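Local coordinates for envelopment polyprotein (Bovine Schmallenberg virus BH80/Germany/2011, PDB 7A56) that probably drives fusion of the viral envelope with a host-cell membrane as the class II fusion glycoprotein Gc, seen here in its postfusion conformation, at residues A51-Y56 / T381-S386; A81-S86 / V106-N111; W160-W165 / N290-I295. All blocks are in the same frame, centred on the assembly; numbering follows the deposited sequence.

Interaction 1: residues A51-Y56 / T381-S386; sequences AIIPQY and TNTIGS
Asn382 meets the 51-56 loop through both backbone and side chain. Ala51 offers nothing beyond CB here, which lies 3.3 Å from Asn382 O. The ND2 of Asn382 reaches Ile53 CD1, the two side chains crossing at about a right angle, while OD1 turns back to accept a bond from the backbone N of Thr355.

Thr383 comes next, with OG1 anti to its backbone N (chi1 -174°). From there the hydroxyl does two jobs. Thr383 OG1 accepts the N-H of Ile53 N at 2.8 Å. The same Thr383 OG1 donates to Ile384 O at 2.7 Å. Threonine suits the place because it pairs this hydroxyl with a methyl: Thr383 CG2 lies 4.0 Å from Ile53 O, and the side chain also packs on Ala354.

At Ile384 the backbone takes over, Ile384 N giving a bond to Ala51 O at 3.1 Å. Its side chain runs beside that of Ile52, pointing the same way, with Ile384 CD1 4.0 Å from Ile52 CG1; both isoleucines also touch Tyr105 on the long strand 98-134, which extends the apolar patch.

Gly385 has no side chain, so Gln55 OE1 can lie 3.1 Å from Gly385 CA. Gln55 OE1 then receives the N-H of Ser386 N at 2.9 Å, in the plane of the amide and on a lone pair. The NE2 of the same amide turns to Ser386 O, but this second bond is weak, bent to 129°. The side chain of Ser386 packs on Leu218 of the second subunit.

The topology is consistent with a C-terminal domain of a class II fusion protein docked on the central beta domain. The chemistry implies a joint made largely of backbone groups answered by neutral side chains: hydroxyl and amide satisfy peptide N-H groups across it without using formal charge.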
ATOM      1  N   ALA A  51      20.999 -28.079   8.001  1.00 38.91           N
ATOM      2  CA  ALA A  51      19.882 -28.992   8.293  1.00 40.18           C
ATOM      3  C   ALA A  51      18.563 -28.375   7.856  1.00 36.99           C
ATOM      4  O   ALA A  51      18.339 -27.168   8.028  1.00 37.71           O
ATOM      5  CB  ALA A  51      19.829 -29.310   9.799  1.00 42.58           C
ATOM      6  N   ILE A  52      17.719 -29.187   7.214  1.00 35.97           N
ATOM      7  CA  ILE A  52      16.409 -28.737   6.750  1.00 34.64           C
ATOM      8  C   ILE A  52      15.449 -29.833   7.195  1.00 34.04           C
ATOM      9  O   ILE A  52      15.423 -30.931   6.607  1.00 32.05           O
ATOM     10  CB  ILE A  52      16.354 -28.499   5.226  1.00 33.58           C
ATOM     11  CG1 ILE A  52      17.332 -27.384   4.762  1.00 33.45           C
ATOM     12  CG2 ILE A  52      14.917 -28.152   4.729  1.00 28.64           C
ATOM     13  CD1 ILE A  52      17.828 -27.681   3.342  1.00 35.51           C
ATOM     14  N   ILE A  53      14.698 -29.551   8.252  1.00 34.77           N
ATOM     15  CA  ILE A  53      13.760 -30.487   8.879  1.00 31.68           C
ATOM     16  C   ILE A  53      12.376 -29.834   8.808  1.00 29.08           C
ATOM     17  O   ILE A  53      12.153 -28.781   9.440  1.00 30.16           O
ATOM     18  CB  ILE A  53      14.173 -30.794  10.324  1.00 34.31           C
ATOM     19  CG1 ILE A  53      15.606 -31.368  10.369  1.00 37.41           C
ATOM     20  CG2 ILE A  53      13.161 -31.817  10.930  1.00 35.60           C
ATOM     21  CD1 ILE A  53      16.146 -31.540  11.752  1.00 40.57           C
ATOM     22  N   PRO A  54      11.461 -30.371   8.012  1.00 28.87           N
ATOM     23  CA  PRO A  54      10.249 -29.613   7.641  1.00 26.97           C
ATOM     24  C   PRO A  54       9.279 -29.377   8.804  1.00 26.25           C
ATOM     25  O   PRO A  54       8.963 -30.275   9.572  1.00 30.37           O
ATOM     26  CB  PRO A  54       9.608 -30.465   6.542  1.00 26.56           C
ATOM     27  CG  PRO A  54      10.237 -31.826   6.655  1.00 28.92           C
ATOM     28  CD  PRO A  54      11.610 -31.615   7.240  1.00 28.02           C
ATOM     29  N   GLN A  55       8.792 -28.138   8.903  1.00 26.21           N
ATOM     30  CA  GLN A  55       7.832 -27.748   9.935  1.00 25.90           C
ATOM     31  C   GLN A  55       6.392 -27.789   9.460  1.00 27.52           C
ATOM     32  O   GLN A  55       5.482 -27.719  10.295  1.00 30.56           O
ATOM     33  CB  GLN A  55       8.098 -26.280  10.386  1.00 23.93           C
ATOM     34  CG  GLN A  55       9.379 -26.102  11.199  1.00 25.31           C
ATOM     35  CD  GLN A  55       9.776 -24.661  11.228  1.00 28.10           C
ATOM     36  OE1 GLN A  55      10.150 -24.114  10.188  1.00 28.56           O
ATOM     37  NE2 GLN A  55       9.644 -23.999  12.388  1.00 29.26           N
ATOM     38  N   TYR A  56       6.169 -27.757   8.145  1.00 24.32           N
ATOM     39  CA  TYR A  56       4.847 -27.521   7.584  1.00 25.10           C
ATOM     40  C   TYR A  56       4.228 -28.833   7.070  1.00 25.36           C
ATOM     41  O   TYR A  56       4.876 -29.608   6.354  1.00 25.75           O
ATOM     42  CB  TYR A  56       4.939 -26.482   6.463  1.00 25.80           C
ATOM     43  CG  TYR A  56       3.591 -25.991   5.964  1.00 23.24           C
ATOM     44  CD1 TYR A  56       2.908 -24.954   6.637  1.00 21.84           C
ATOM     45  CD2 TYR A  56       2.959 -26.617   4.888  1.00 23.99           C
ATOM     46  CE1 TYR A  56       1.671 -24.519   6.205  1.00 22.61           C
ATOM     47  CE2 TYR A  56       1.695 -26.185   4.424  1.00 23.06           C
ATOM     48  CZ  TYR A  56       1.063 -25.143   5.081  1.00 23.72           C
ATOM     49  OH  TYR A  56      -0.152 -24.694   4.660  1.00 24.04           O
ATOM     50  N   THR A 381      18.945 -23.103  16.727  1.00 38.36           N
ATOM     51  CA  THR A 381      17.895 -23.855  16.049  1.00 35.60           C
ATOM     52  C   THR A 381      18.513 -25.087  15.419  1.00 36.59           C
ATOM     53  O   THR A 381      19.674 -25.078  14.990  1.00 36.47           O
ATOM     54  CB  THR A 381      17.157 -22.992  14.994  1.00 36.37           C
ATOM     55  OG1 THR A 381      16.187 -23.786  14.305  1.00 34.61           O
ATOM     56  CG2 THR A 381      18.151 -22.364  13.960  1.00 36.70           C
ATOM     57  N   ASN A 382      17.745 -26.170  15.409  1.00 35.48           N
ATOM     58  CA  ASN A 382      18.233 -27.397  14.787  1.00 37.23           C
ATOM     59  C   ASN A 382      17.933 -27.442  13.281  1.00 34.82           C
ATOM     60  O   ASN A 382      18.295 -28.432  12.617  1.00 35.95           O
ATOM     61  CB  ASN A 382      17.665 -28.637  15.530  1.00 38.64           C
ATOM     62  CG  ASN A 382      16.131 -28.782  15.419  1.00 37.42           C
ATOM     63  OD1 ASN A 382      15.384 -27.831  15.210  1.00 37.34           O
ATOM     64  ND2 ASN A 382      15.673 -30.003  15.575  1.00 40.93           N
ATOM     65  N   THR A 383      17.378 -26.362  12.718  1.00 32.49           N
ATOM     66  CA  THR A 383      16.933 -26.362  11.334  1.00 31.38           C
ATOM     67  C   THR A 383      16.751 -24.927  10.828  1.00 30.66           C
ATOM     68  O   THR A 383      16.332 -24.038  11.560  1.00 26.99           O
ATOM     69  CB  THR A 383      15.611 -27.154  11.141  1.00 31.54           C
ATOM     70  OG1 THR A 383      15.290 -27.244   9.746  1.00 29.92           O
ATOM     71  CG2 THR A 383      14.401 -26.564  11.896  1.00 28.47           C
ATOM     72  N   ILE A 384      17.031 -24.747   9.545  1.00 31.62           N
ATOM     73  CA  ILE A 384      16.445 -23.642   8.805  1.00 29.94           C
ATOM     74  C   ILE A 384      14.944 -23.754   8.928  1.00 27.34           C
ATOM     75  O   ILE A 384      14.387 -24.846   8.794  1.00 27.58           O
ATOM     76  CB  ILE A 384      16.875 -23.719   7.333  1.00 31.38           C
ATOM     77  CG1 ILE A 384      18.398 -23.532   7.221  1.00 32.23           C
ATOM     78  CG2 ILE A 384      16.057 -22.696   6.482  1.00 30.82           C
ATOM     79  CD1 ILE A 384      18.946 -23.912   5.848  1.00 35.16           C
ATOM     80  N   GLY A 385      14.266 -22.640   9.185  1.00 24.92           N
ATOM     81  CA  GLY A 385      12.818 -22.726   9.294  1.00 22.41           C
ATOM     82  C   GLY A 385      12.218 -21.336   9.441  1.00 25.42           C
ATOM     83  O   GLY A 385      12.884 -20.321   9.217  1.00 25.98           O
ATOM     84  N   SER A 386      10.959 -21.310   9.816  1.00 29.86           N
ATOM     85  CA  SER A 386      10.221 -20.068   9.969  1.00 29.45           C
ATOM     86  C   SER A 386       9.420 -20.232  11.245  1.00 26.37           C
ATOM     87  O   SER A 386       8.791 -21.263  11.428  1.00 25.73           O
ATOM     88  CB  SER A 386       9.282 -19.830   8.780  1.00 30.11           C
ATOM     89  OG  SER A 386       8.569 -18.611   8.959  1.00 30.41           O
TER

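Interaction 2: residues A81-S86 / V106-N111; sequences AINGLS and VRRVIN
Gly84 and Leu85 dock on Val106 at the end of a type II beta turn, Ile82 to Leu85, laid against strand 98-134. Gly84 N donates to Val106 O at 2.9 Å, and Val106 N returns a bond to Leu85 O at 2.8 Å. Asn83 makes the third link with its side chain, CG lying anti to the backbone N (chi1 -173°). Asn83 OD1 takes the N-H of Val109 N at 2.9 Å, in the amide plane on a lone pair, doing what a strand's carbonyl would do; Asn83 OD1 also lies 3.2 Å from Arg108 CA.

Two valines pack against the peptide groups of the turn. Val106 CB sits 3.4 Å from Ile82 O, and Val109 CG2 rests on Ala81 O at 3.6 Å. Val109 CB also meets Asn83 CB at 3.9 Å, and its side chain packs on Val333 as well.

What positions these groups is the turn itself: Gly84 has a positive phi (90°), the shape that favours glycine there, and Leu85 N closes the turn onto Ile82 O. Further out, Ile82 and Leu85 pack on Val217 and Leu218 of the second subunit. Arg107 and Arg108 form a classic bulge opposite Glu201, and Arg108 is held by salt bridges, NH1 to Glu201 OE1 and NH2 to Asp199 OD1.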
ATOM      1  N   ALA A  81       4.490 -19.529   0.383  1.00 21.26           N
ATOM      2  CA  ALA A  81       5.762 -19.007  -0.121  1.00 22.17           C
ATOM      3  C   ALA A  81       6.336 -18.145   0.996  1.00 23.47           C
ATOM      4  O   ALA A  81       6.184 -16.922   0.999  1.00 22.25           O
ATOM      5  CB  ALA A  81       5.572 -18.218  -1.414  1.00 20.36           C
ATOM      6  N   ILE A  82       6.970 -18.809   1.980  1.00 21.95           N
ATOM      7  CA  ILE A  82       7.514 -18.158   3.172  1.00 22.79           C
ATOM      8  C   ILE A  82       8.986 -18.517   3.282  1.00 23.24           C
ATOM      9  O   ILE A  82       9.350 -19.682   3.193  1.00 22.23           O
ATOM     10  CB  ILE A  82       6.749 -18.556   4.457  1.00 24.34           C
ATOM     11  CG1 ILE A  82       5.384 -17.882   4.441  1.00 21.70           C
ATOM     12  CG2 ILE A  82       7.559 -18.160   5.743  1.00 24.51           C
ATOM     13  CD1 ILE A  82       4.420 -18.321   5.590  1.00 23.68           C
ATOM     14  N   ASN A  83       9.837 -17.511   3.472  1.00 19.58           N
ATOM     15  CA  ASN A  83      11.288 -17.754   3.526  1.00 22.21           C
ATOM     16  C   ASN A  83      11.699 -18.765   4.611  1.00 26.04           C
ATOM     17  O   ASN A  83      11.452 -18.556   5.801  1.00 25.82           O
ATOM     18  CB  ASN A  83      11.981 -16.401   3.755  1.00 24.46           C
ATOM     19  CG  ASN A  83      13.483 -16.519   3.667  1.00 31.66           C
ATOM     20  OD1 ASN A  83      14.057 -16.618   2.593  1.00 27.38           O
ATOM     21  ND2 ASN A  83      14.115 -16.529   4.804  1.00 36.58           N
ATOM     22  N   GLY A  84      12.415 -19.828   4.207  1.00 23.30           N
ATOM     23  CA  GLY A  84      12.904 -20.851   5.104  1.00 24.36           C
ATOM     24  C   GLY A  84      11.950 -22.025   5.333  1.00 22.43           C
ATOM     25  O   GLY A  84      12.361 -23.023   5.914  1.00 27.67           O
ATOM     26  N   LEU A  85      10.693 -21.910   4.965  1.00 22.21           N
ATOM     27  CA  LEU A  85       9.720 -22.959   5.330  1.00 22.57           C
ATOM     28  C   LEU A  85       9.875 -24.198   4.463  1.00 23.90           C
ATOM     29  O   LEU A  85      10.157 -24.104   3.267  1.00 24.67           O
ATOM     30  CB  LEU A  85       8.295 -22.406   5.172  1.00 23.12           C
ATOM     31  CG  LEU A  85       7.122 -23.220   5.782  1.00 23.00           C
ATOM     32  CD1 LEU A  85       7.227 -23.283   7.257  1.00 22.52           C
ATOM     33  CD2 LEU A  85       5.819 -22.471   5.380  1.00 20.67           C
ATOM     34  N   SER A  86       9.591 -25.374   5.042  1.00 21.98           N
ATOM     35  CA  SER A  86       9.623 -26.591   4.222  1.00 22.66           C
ATOM     36  C   SER A  86       8.570 -27.587   4.705  1.00 23.25           C
ATOM     37  O   SER A  86       8.082 -27.522   5.848  1.00 25.25           O
ATOM     38  CB  SER A  86      11.013 -27.264   4.200  1.00 23.11           C
ATOM     39  OG  SER A  86      11.493 -27.742   5.450  1.00 27.33           O
ATOM     40  N   VAL A 106      11.235 -23.897   0.704  1.00 20.97           N
ATOM     41  CA  VAL A 106      11.189 -22.514   0.152  1.00 22.04           C
ATOM     42  C   VAL A 106      12.485 -21.830   0.600  1.00 25.48           C
ATOM     43  O   VAL A 106      12.616 -21.312   1.710  1.00 26.38           O
ATOM     44  CB  VAL A 106       9.929 -21.774   0.572  1.00 21.72           C
ATOM     45  CG1 VAL A 106       9.824 -20.357  -0.133  1.00 23.98           C
ATOM     46  CG2 VAL A 106       8.691 -22.608   0.252  1.00 21.48           C
ATOM     47  N   ARG A 107      13.497 -21.884  -0.258  1.00 22.91           N
ATOM     48  CA  ARG A 107      14.822 -21.509   0.189  1.00 21.99           C
ATOM     49  C   ARG A 107      14.972 -19.993   0.331  1.00 24.41           C
ATOM     50  O   ARG A 107      15.680 -19.540   1.216  1.00 23.60           O
ATOM     51  CB  ARG A 107      15.882 -22.044  -0.761  1.00 23.57           C
ATOM     52  CG  ARG A 107      17.308 -21.658  -0.293  1.00 26.46           C
ATOM     53  CD  ARG A 107      18.373 -22.524  -0.863  1.00 31.68           C
ATOM     54  NE  ARG A 107      19.680 -21.919  -0.642  1.00 35.49           N
ATOM     55  CZ  ARG A 107      20.415 -22.016   0.461  1.00 37.74           C
ATOM     56  NH1 ARG A 107      19.994 -22.725   1.531  1.00 36.48           N
ATOM     57  NH2 ARG A 107      21.602 -21.385   0.478  1.00 33.71           N
ATOM     58  N   ARG A 108      14.320 -19.216  -0.515  1.00 21.26           N
ATOM     59  CA  ARG A 108      14.431 -17.757  -0.348  1.00 23.70           C
ATOM     60  C   ARG A 108      13.124 -17.094  -0.734  1.00 24.31           C
ATOM     61  O   ARG A 108      12.484 -17.464  -1.725  1.00 23.02           O
ATOM     62  CB  ARG A 108      15.608 -17.224  -1.168  1.00 27.83           C
ATOM     63  CG  ARG A 108      15.727 -15.659  -1.126  1.00 30.48           C
ATOM     64  CD  ARG A 108      16.998 -15.235  -1.926  1.00 36.54           C
ATOM     65  NE  ARG A 108      16.789 -15.459  -3.362  1.00 39.55           N
ATOM     66  CZ  ARG A 108      17.433 -16.364  -4.097  1.00 41.62           C
ATOM     67  NH1 ARG A 108      18.361 -17.133  -3.546  1.00 43.87           N
ATOM     68  NH2 ARG A 108      17.153 -16.479  -5.397  1.00 41.70           N
ATOM     69  N   VAL A 109      12.679 -16.147   0.098  1.00 23.15           N
ATOM     70  CA  VAL A 109      11.601 -15.237  -0.266  1.00 20.59           C
ATOM     71  C   VAL A 109      12.043 -13.855   0.198  1.00 24.25           C
ATOM     72  O   VAL A 109      12.259 -13.650   1.400  1.00 25.88           O
ATOM     73  CB  VAL A 109      10.261 -15.558   0.401  1.00 21.10           C
ATOM     74  CG1 VAL A 109       9.288 -14.456   0.031  1.00 22.53           C
ATOM     75  CG2 VAL A 109       9.680 -16.967  -0.043  1.00 22.17           C
ATOM     76  N   ILE A 110      12.162 -12.919  -0.731  1.00 25.65           N
ATOM     77  CA  ILE A 110      12.373 -11.497  -0.349  1.00 27.07           C
ATOM     78  C   ILE A 110      11.688 -10.605  -1.374  1.00 27.15           C
ATOM     79  O   ILE A 110      11.457 -11.013  -2.516  1.00 29.94           O
ATOM     80  CB  ILE A 110      13.842 -11.084  -0.289  1.00 33.69           C
ATOM     81  CG1 ILE A 110      14.441 -11.261  -1.656  1.00 37.78           C
ATOM     82  CG2 ILE A 110      14.614 -11.868   0.753  1.00 40.14           C
ATOM     83  CD1 ILE A 110      15.610 -10.371  -1.840  1.00 39.98           C
ATOM     84  N   ASN A 111      11.339  -9.378  -0.964  1.00 26.41           N
ATOM     85  CA  ASN A 111      10.914  -8.406  -1.959  1.00 25.19           C
ATOM     86  C   ASN A 111      12.083  -7.428  -2.160  1.00 27.10           C
ATOM     87  O   ASN A 111      12.941  -7.266  -1.289  1.00 25.97           O
ATOM     88  CB  ASN A 111       9.616  -7.663  -1.540  1.00 22.82           C
ATOM     89  CG  ASN A 111       8.325  -8.467  -1.827  1.00 27.02           C
ATOM     90  OD1 ASN A 111       8.295  -9.305  -2.713  1.00 26.60           O
ATOM     91  ND2 ASN A 111       7.258  -8.156  -1.110  1.00 25.71           N
TER

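Interaction 3: residues W160-W165 / N290-I295; sequences WGCEEW and NRKDVI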
ATOM      1  N   TRP A 160      18.820  59.808   8.756  1.00 26.19           N
ATOM      2  CA  TRP A 160      19.748  60.452   9.667  1.00 29.03           C
ATOM      3  C   TRP A 160      20.093  59.518  10.827  1.00 29.93           C
ATOM      4  O   TRP A 160      19.206  58.927  11.441  1.00 29.18           O
ATOM      5  CB  TRP A 160      19.128  61.746  10.200  1.00 28.81           C
ATOM      6  CG  TRP A 160      20.088  62.550  10.927  1.00 31.78           C
ATOM      7  CD1 TRP A 160      20.966  63.450  10.400  1.00 34.24           C
ATOM      8  CD2 TRP A 160      20.308  62.549  12.331  1.00 34.87           C
ATOM      9  NE1 TRP A 160      21.686  64.038  11.392  1.00 37.60           N
ATOM     10  CE2 TRP A 160      21.314  63.501  12.590  1.00 36.77           C
ATOM     11  CE3 TRP A 160      19.736  61.855  13.400  1.00 37.60           C
ATOM     12  CZ2 TRP A 160      21.785  63.770  13.870  1.00 39.76           C
ATOM     13  CZ3 TRP A 160      20.207  62.125  14.684  1.00 43.96           C
ATOM     14  CH2 TRP A 160      21.222  63.072  14.902  1.00 46.86           C
ATOM     15  N   GLY A 161      21.384  59.447  11.169  1.00 32.74           N
ATOM     16  CA  GLY A 161      21.822  58.506  12.168  1.00 30.33           C
ATOM     17  C   GLY A 161      22.048  57.124  11.602  1.00 34.42           C
ATOM     18  O   GLY A 161      22.354  56.195  12.365  1.00 35.77           O
ATOM     19  N   CYS A 162      21.847  56.954  10.293  1.00 30.22           N
ATOM     20  CA  CYS A 162      21.796  55.640   9.676  1.00 29.82           C
ATOM     21  C   CYS A 162      22.213  55.798   8.213  1.00 29.38           C
ATOM     22  O   CYS A 162      21.518  55.392   7.294  1.00 29.98           O
ATOM     23  CB  CYS A 162      20.400  55.049   9.789  1.00 28.27           C
ATOM     24  SG  CYS A 162      20.433  53.269   9.487  1.00 30.67           S
ATOM     25  N   GLU A 163      23.387  56.375   8.011  1.00 27.35           N
ATOM     26  CA  GLU A 163      23.881  56.703   6.689  1.00 28.26           C
ATOM     27  C   GLU A 163      25.226  56.047   6.465  1.00 33.74           C
ATOM     28  O   GLU A 163      26.101  56.113   7.334  1.00 35.22           O
ATOM     29  CB  GLU A 163      24.121  58.258   6.520  1.00 29.80           C
ATOM     30  CG  GLU A 163      22.937  59.181   6.791  1.00 32.25           C
ATOM     31  CD  GLU A 163      21.893  59.175   5.677  1.00 34.65           C
ATOM     32  OE1 GLU A 163      21.959  58.296   4.815  1.00 33.14           O
ATOM     33  OE2 GLU A 163      21.016  60.077   5.660  1.00 35.25           O
ATOM     34  N   GLU A 164      25.445  55.548   5.252  1.00 33.98           N
ATOM     35  CA  GLU A 164      26.832  55.283   4.893  1.00 39.82           C
ATOM     36  C   GLU A 164      27.582  56.595   4.706  1.00 40.03           C
ATOM     37  O   GLU A 164      26.992  57.670   4.644  1.00 40.80           O
ATOM     38  CB  GLU A 164      26.917  54.442   3.624  1.00 44.86           C
ATOM     39  CG  GLU A 164      26.507  55.142   2.324  1.00 49.59           C
ATOM     40  CD  GLU A 164      26.763  54.210   1.122  1.00 54.78           C
ATOM     41  OE1 GLU A 164      27.901  53.708   0.996  1.00 59.60           O
ATOM     42  OE2 GLU A 164      25.837  53.934   0.342  1.00 53.63           O
ATOM     43  N   TRP A 165      28.910  56.500   4.642  1.00 41.50           N
ATOM     44  CA  TRP A 165      29.743  57.697   4.561  1.00 45.99           C
ATOM     45  C   TRP A 165      29.349  58.524   3.334  1.00 46.12           C
ATOM     46  O   TRP A 165      29.285  57.998   2.219  1.00 47.21           O
ATOM     47  CB  TRP A 165      31.224  57.280   4.531  1.00 48.80           C
ATOM     48  CG  TRP A 165      32.234  58.430   4.787  1.00 55.37           C
ATOM     49  CD1 TRP A 165      32.841  58.776   5.990  1.00 55.18           C
ATOM     50  CD2 TRP A 165      32.743  59.337   3.817  1.00 60.23           C
ATOM     51  NE1 TRP A 165      33.691  59.840   5.802  1.00 59.83           N
ATOM     52  CE2 TRP A 165      33.643  60.210   4.484  1.00 62.83           C
ATOM     53  CE3 TRP A 165      32.524  59.507   2.451  1.00 63.80           C
ATOM     54  CZ2 TRP A 165      34.312  61.228   3.827  1.00 69.00           C
ATOM     55  CZ3 TRP A 165      33.189  60.521   1.800  1.00 68.39           C
ATOM     56  CH2 TRP A 165      34.076  61.367   2.485  1.00 74.90           C
ATOM     57  N   ASN A 290      28.725  55.163   8.387  1.00 36.80           N
ATOM     58  CA  ASN A 290      29.328  53.911   7.963  1.00 37.48           C
ATOM     59  C   ASN A 290      28.222  52.989   7.495  1.00 35.83           C
ATOM     60  O   ASN A 290      27.057  53.163   7.855  1.00 35.01           O
ATOM     61  CB  ASN A 290      30.109  53.270   9.085  1.00 43.50           C
ATOM     62  CG  ASN A 290      31.396  52.665   8.587  1.00 52.39           C
ATOM     63  OD1 ASN A 290      31.395  51.605   7.947  1.00 55.05           O
ATOM     64  ND2 ASN A 290      32.486  53.343   8.832  1.00 61.14           N
ATOM     65  N   ARG A 291      28.606  51.989   6.697  1.00 33.58           N
ATOM     66  CA  ARG A 291      27.657  51.002   6.204  1.00 34.27           C
ATOM     67  C   ARG A 291      26.927  50.339   7.360  1.00 32.02           C
ATOM     68  O   ARG A 291      27.493  50.187   8.449  1.00 32.77           O
ATOM     69  CB  ARG A 291      28.387  49.940   5.370  1.00 37.65           C
ATOM     70  CG  ARG A 291      28.646  50.398   3.956  1.00 48.28           C
ATOM     71  CD  ARG A 291      29.649  49.508   3.235  1.00 61.34           C
ATOM     72  NE  ARG A 291      29.840  49.984   1.863  1.00 74.05           N
ATOM     73  CZ  ARG A 291      30.456  51.125   1.521  1.00 86.27           C
ATOM     74  NH1 ARG A 291      30.956  51.947   2.447  1.00 88.97           N
ATOM     75  NH2 ARG A 291      30.567  51.458   0.238  1.00 89.70           N
ATOM     76  N   LYS A 292      25.641  50.013   7.139  1.00 28.66           N
ATOM     77  CA  LYS A 292      24.841  49.274   8.121  1.00 27.82           C
ATOM     78  C   LYS A 292      25.372  47.854   8.314  1.00 30.98           C
ATOM     79  O   LYS A 292      25.966  47.266   7.404  1.00 29.44           O
ATOM     80  CB  LYS A 292      23.359  49.224   7.682  1.00 26.66           C
ATOM     81  CG  LYS A 292      22.797  50.699   7.512  1.00 28.19           C
ATOM     82  CD  LYS A 292      21.801  50.777   6.310  1.00 27.69           C
ATOM     83  CE  LYS A 292      21.579  52.281   5.930  1.00 29.96           C
ATOM     84  NZ  LYS A 292      22.827  53.060   5.899  1.00 32.29           N
ATOM     85  N   ASP A 293      25.159  47.310   9.517  1.00 31.00           N
ATOM     86  CA  ASP A 293      25.426  45.879   9.784  1.00 31.31           C
ATOM     87  C   ASP A 293      24.182  45.067   9.532  1.00 31.18           C
ATOM     88  O   ASP A 293      23.126  45.363  10.095  1.00 29.43           O
ATOM     89  CB  ASP A 293      25.886  45.646  11.222  1.00 35.66           C
ATOM     90  CG  ASP A 293      27.105  46.460  11.598  1.00 42.88           C
ATOM     91  OD1 ASP A 293      28.086  46.532  10.826  1.00 46.03           O
ATOM     92  OD2 ASP A 293      27.101  47.050  12.698  1.00 45.80           O
ATOM     93  N   VAL A 294      24.326  43.984   8.749  1.00 30.29           N
ATOM     94  CA  VAL A 294      23.246  43.054   8.460  1.00 31.82           C
ATOM     95  C   VAL A 294      23.158  42.052   9.598  1.00 32.89           C
ATOM     96  O   VAL A 294      24.177  41.475   9.996  1.00 30.94           O
ATOM     97  CB  VAL A 294      23.503  42.360   7.114  1.00 31.09           C
ATOM     98  CG1 VAL A 294      22.570  41.185   6.892  1.00 28.45           C
ATOM     99  CG2 VAL A 294      23.358  43.404   5.977  1.00 33.89           C
ATOM    100  N   ILE A 295      21.959  41.888  10.168  1.00 29.15           N
ATOM    101  CA  ILE A 295      21.730  40.872  11.198  1.00 30.24           C
ATOM    102  C   ILE A 295      20.893  39.789  10.552  1.00 28.08           C
ATOM    103  O   ILE A 295      19.785  40.057  10.079  1.00 28.68           O
ATOM    104  CB  ILE A 295      21.050  41.444  12.453  1.00 31.54           C
ATOM    105  CG1 ILE A 295      21.608  42.852  12.819  1.00 35.09           C
ATOM    106  CG2 ILE A 295      21.111  40.374  13.644  1.00 33.73           C
ATOM    107  CD1 ILE A 295      22.897  42.840  13.535  1.00 36.11           C
TER
HETATM  108  O   HOH W   1      22.963  55.128   3.744  1.00 28.48           O
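Lys292 and Cys162 meet where the loop 160-165 lies beside the two-stranded antiparallel pair 281-285 and 293-296. This is the end of the molecule far from the chain's centre, consistent with the tip of the elongated domain II of class II fusion proteins, the part that carries the membrane-inserting loops.

From CB the lysine chain starts with CG anti to the carbonyl carbon (chi1 -58°). A bend at chi2 sets CD, and the chain runs alongside the sulfur, Lys292 CG at 4.0 Å and Lys292 CE at 3.9 Å from Cys162 SG. That sulfur is tied by a disulfide to Cys286, so the aliphatic part of the lysine lines the bridge. A second bend, at chi4, swings the tip to the loop: Lys292 NZ donates to Cys162 O at 3.0 Å, approaching from well above the carbonyl plane, 60° out of it. NZ also gives a bond to a water, and it forms a salt bridge with Glu133 on strand 98-134. A lysine suits the position because its carbons can pack on sulfur while its ammonium serves several oxygens in a buried place. The Glu133 carboxylate would favour the charged form.

That water reaches on to the loop, its O accepting the N-H of Glu164 N at 2.9 Å and donating weakly to Glu163 OE1, so it joins three residues. On the outer side, Cys162 packs on Asn171 of the second subunit. The Arg291 chain starts away from the loop, but its guanidinium ends beside Glu164, the two side chains crossing obliquely with their flat groups 83° apart. Their salt bridge is a matter of charge alone. Glu164 OE1 stands over one face of the guanidinium, offset toward its rim, 3.6 Å from Arg291 NH2.

From the N terminus, the loop 51-56 opens interaction 1, which closes only when the chain returns at 381-386 after more than 300 residues. Interactions 2 and 3 both nest inside that loop and follow one another without crossing. Interaction 2 closes early, fastening the turn 81-86 to the long strand 98-134; interaction 3 closes later, bringing the loop 160-165 to residues 290-292, which lead into strand 293-296. Interactions 1 and 2 adjoin, Tyr56 N lying 3.0 Å from Ser86 O; interaction 1 brings the C-terminal strands to this region, where Ser386 OG also packs on Ile82 CG2. The centre of interaction 3 lies about 80 Å from the centre of interaction 1. All three reach the second subunit.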